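Local coordinates for single-strand DNA-binding protein (PDB 3BTP), which binds single-stranded DNA regardless of its sequence and mediates nuclear uptake of the transferred T-DNA during plant transformation by Agrobacterium, at residues T350-R355 / D366-V371. Numbering follows the deposited sequence.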
loop_
_atom_site.group_PDB
_atom_site.type_symbol
_atom_site.label_atom_id
_atom_site.label_comp_id
_atom_site.label_asym_id
_atom_site.label_seq_id
_atom_site.Cartn_x
_atom_site.Cartn_y
_atom_site.Cartn_z
ATOM N N THR A 350 -9.738 -12.486 -6.350
ATOM C CA THR A 350 -8.308 -12.496 -6.341
ATOM C C THR A 350 -7.832 -12.984 -7.754
ATOM O O THR A 350 -8.555 -13.752 -8.420
ATOM C CB THR A 350 -7.942 -13.446 -5.120
ATOM O OG1 THR A 350 -7.467 -12.685 -3.946
ATOM C CG2 THR A 350 -7.142 -14.578 -5.446
ATOM N N VAL A 351 -6.629 -12.555 -8.210
ATOM C CA VAL A 351 -6.045 -13.103 -9.434
ATOM C C VAL A 351 -4.641 -13.619 -9.127
ATOM O O VAL A 351 -3.871 -12.905 -8.430
ATOM C CB VAL A 351 -6.041 -12.077 -10.645
ATOM C CG1 VAL A 351 -5.124 -10.841 -10.390
ATOM C CG2 VAL A 351 -5.614 -12.770 -11.928
ATOM N N ASN A 352 -4.330 -14.833 -9.633
ATOM C CA ASN A 352 -3.040 -15.392 -9.525
ATOM C C ASN A 352 -2.042 -14.800 -10.559
ATOM O O ASN A 352 -2.233 -14.954 -11.762
ATOM C CB ASN A 352 -3.094 -16.932 -9.704
ATOM C CG ASN A 352 -1.794 -17.624 -9.233
ATOM O OD1 ASN A 352 -0.921 -17.018 -8.608
ATOM N ND2 ASN A 352 -1.691 -18.874 -9.503
ATOM N N MET A 353 -1.032 -14.117 -10.052
ATOM C CA MET A 353 -0.059 -13.354 -10.814
ATOM C C MET A 353 1.263 -14.085 -10.745
ATOM O O MET A 353 2.204 -13.713 -11.420
ATOM C CB MET A 353 0.095 -11.935 -10.259
ATOM C CG MET A 353 -1.166 -11.114 -10.397
ATOM S SD MET A 353 -1.337 -9.296 -10.263
ATOM C CE MET A 353 0.032 -8.674 -11.282
ATOM N N GLY A 354 1.299 -15.133 -9.915
ATOM C CA GLY A 354 2.410 -16.042 -9.796
ATOM C C GLY A 354 2.130 -17.190 -10.745
ATOM O O GLY A 354 1.522 -17.004 -11.783
ATOM N N ARG A 355 2.621 -18.378 -10.381
ATOM C CA ARG A 355 2.649 -19.563 -11.259
ATOM C C ARG A 355 3.208 -19.266 -12.687
ATOM O O ARG A 355 2.427 -19.314 -13.638
ATOM C CB ARG A 355 1.244 -20.186 -11.281
ATOM C CG ARG A 355 1.139 -21.616 -11.671
ATOM C CD ARG A 355 -0.322 -22.018 -11.802
ATOM N NE ARG A 355 -0.948 -22.112 -10.469
ATOM C CZ ARG A 355 -2.081 -22.765 -10.167
ATOM N NH1 ARG A 355 -2.759 -23.444 -11.094
ATOM N NH2 ARG A 355 -2.542 -22.733 -8.916
ATOM N N ASP A 366 2.464 -19.506 -6.337
ATOM C CA ASP A 366 1.215 -18.776 -6.444
ATOM C C ASP A 366 1.258 -17.465 -5.682
ATOM O O ASP A 366 1.911 -17.375 -4.647
ATOM C CB ASP A 366 0.019 -19.638 -6.049
ATOM C CG ASP A 366 -0.228 -20.758 -7.022
ATOM O OD1 ASP A 366 0.246 -20.652 -8.173
ATOM O OD2 ASP A 366 -0.857 -21.781 -6.671
ATOM N N ARG A 367 0.594 -16.432 -6.229
ATOM C CA ARG A 367 0.531 -15.141 -5.568
ATOM C C ARG A 367 -0.726 -14.498 -6.058
ATOM O O ARG A 367 -0.774 -14.088 -7.213
ATOM C CB ARG A 367 1.777 -14.261 -5.870
ATOM C CG ARG A 367 1.678 -12.903 -5.176
ATOM C CD ARG A 367 2.994 -12.205 -4.974
ATOM N NE ARG A 367 2.798 -10.968 -4.157
ATOM C CZ ARG A 367 3.708 -9.998 -3.960
ATOM N NH1 ARG A 367 4.933 -10.096 -4.465
ATOM N NH2 ARG A 367 3.436 -8.965 -3.155
ATOM N N HIS A 368 -1.745 -14.431 -5.188
ATOM C CA HIS A 368 -3.088 -14.026 -5.576
ATOM C C HIS A 368 -3.336 -12.572 -5.147
ATOM O O HIS A 368 -3.258 -12.255 -3.972
ATOM C CB HIS A 368 -4.046 -14.962 -4.797
ATOM C CG HIS A 368 -3.968 -16.392 -5.230
ATOM N ND1 HIS A 368 -3.202 -17.337 -4.579
ATOM C CD2 HIS A 368 -4.545 -17.033 -6.269
ATOM C CE1 HIS A 368 -3.321 -18.498 -5.185
ATOM N NE2 HIS A 368 -4.145 -18.346 -6.205
ATOM N N VAL A 369 -3.648 -11.686 -6.059
ATOM C CA VAL A 369 -3.680 -10.319 -5.715
ATOM C C VAL A 369 -5.132 -9.966 -5.829
ATOM O O VAL A 369 -5.829 -10.351 -6.804
ATOM C CB VAL A 369 -2.737 -9.434 -6.639
ATOM C CG1 VAL A 369 -3.014 -7.962 -6.474
ATOM C CG2 VAL A 369 -1.205 -9.732 -6.350
ATOM N N SER A 370 -5.605 -9.243 -4.835
ATOM C CA SER A 370 -6.957 -8.699 -4.841
ATOM C C SER A 370 -7.287 -7.993 -6.166
ATOM O O SER A 370 -6.553 -7.121 -6.610
ATOM C CB SER A 370 -7.042 -7.694 -3.716
ATOM O OG SER A 370 -8.282 -7.053 -3.752
ATOM N N VAL A 371 -8.407 -8.337 -6.765
ATOM C CA VAL A 371 -8.866 -7.691 -7.985
ATOM C C VAL A 371 -9.254 -6.201 -7.861
ATOM O O VAL A 371 -8.937 -5.401 -8.719
ATOM C CB VAL A 371 -10.074 -8.549 -8.604
ATOM C CG1 VAL A 371 -10.829 -7.812 -9.689
ATOM C CG2 VAL A 371 -9.574 -9.990 -9.093
#
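Asp366 OD1 accepts two bonds from 350-355: Asn352 ND2 at 2.9 Å and Arg355 NE at 3.0 Å. Both donors lie on one face of the carboxylate, but NE comes in on the syn side, whereas ND2 stands well above the plane; the amide and carboxylate planes are 89° apart. Arg355 presents its guanidinium side-on, its NH2 meeting Asp366 OD2 at 3.0 Å to complete a two-nitrogen salt bridge; that OD2 is also bonded by Ala451 N. The other end of the Asn352 amide faces the backbone. Its chi1 of -165° sets CG anti to the backbone N. OD1 takes a nearly straight bond from Arg367 N (2.9 Å, 170°) and, from the opposite face, a more bent one from Gly354 N, which makes an Asx turn. The amide is therefore held at both ends.

Beyond it the strands pair antiparallel: Val351 N to Val369 O and Val369 N to Val351 O are both 2.7 Å, and Met353 N reaches Arg367 O. On the face carrying Val351 and Val369, Met353 SD packs 3.9 Å from Val369 CB, and Trp383 of helix 382-388 touches Val351 and Met353. These neighbouring strands belong to an antiparallel barrel. Arg367 NH2 forms a salt bridge with an acidic side chain of another protein's chain. The amide N-H on OD1 and the two-nitrogen salt bridge from Arg355 would probably favour an ionised Asp366 in this buried contact.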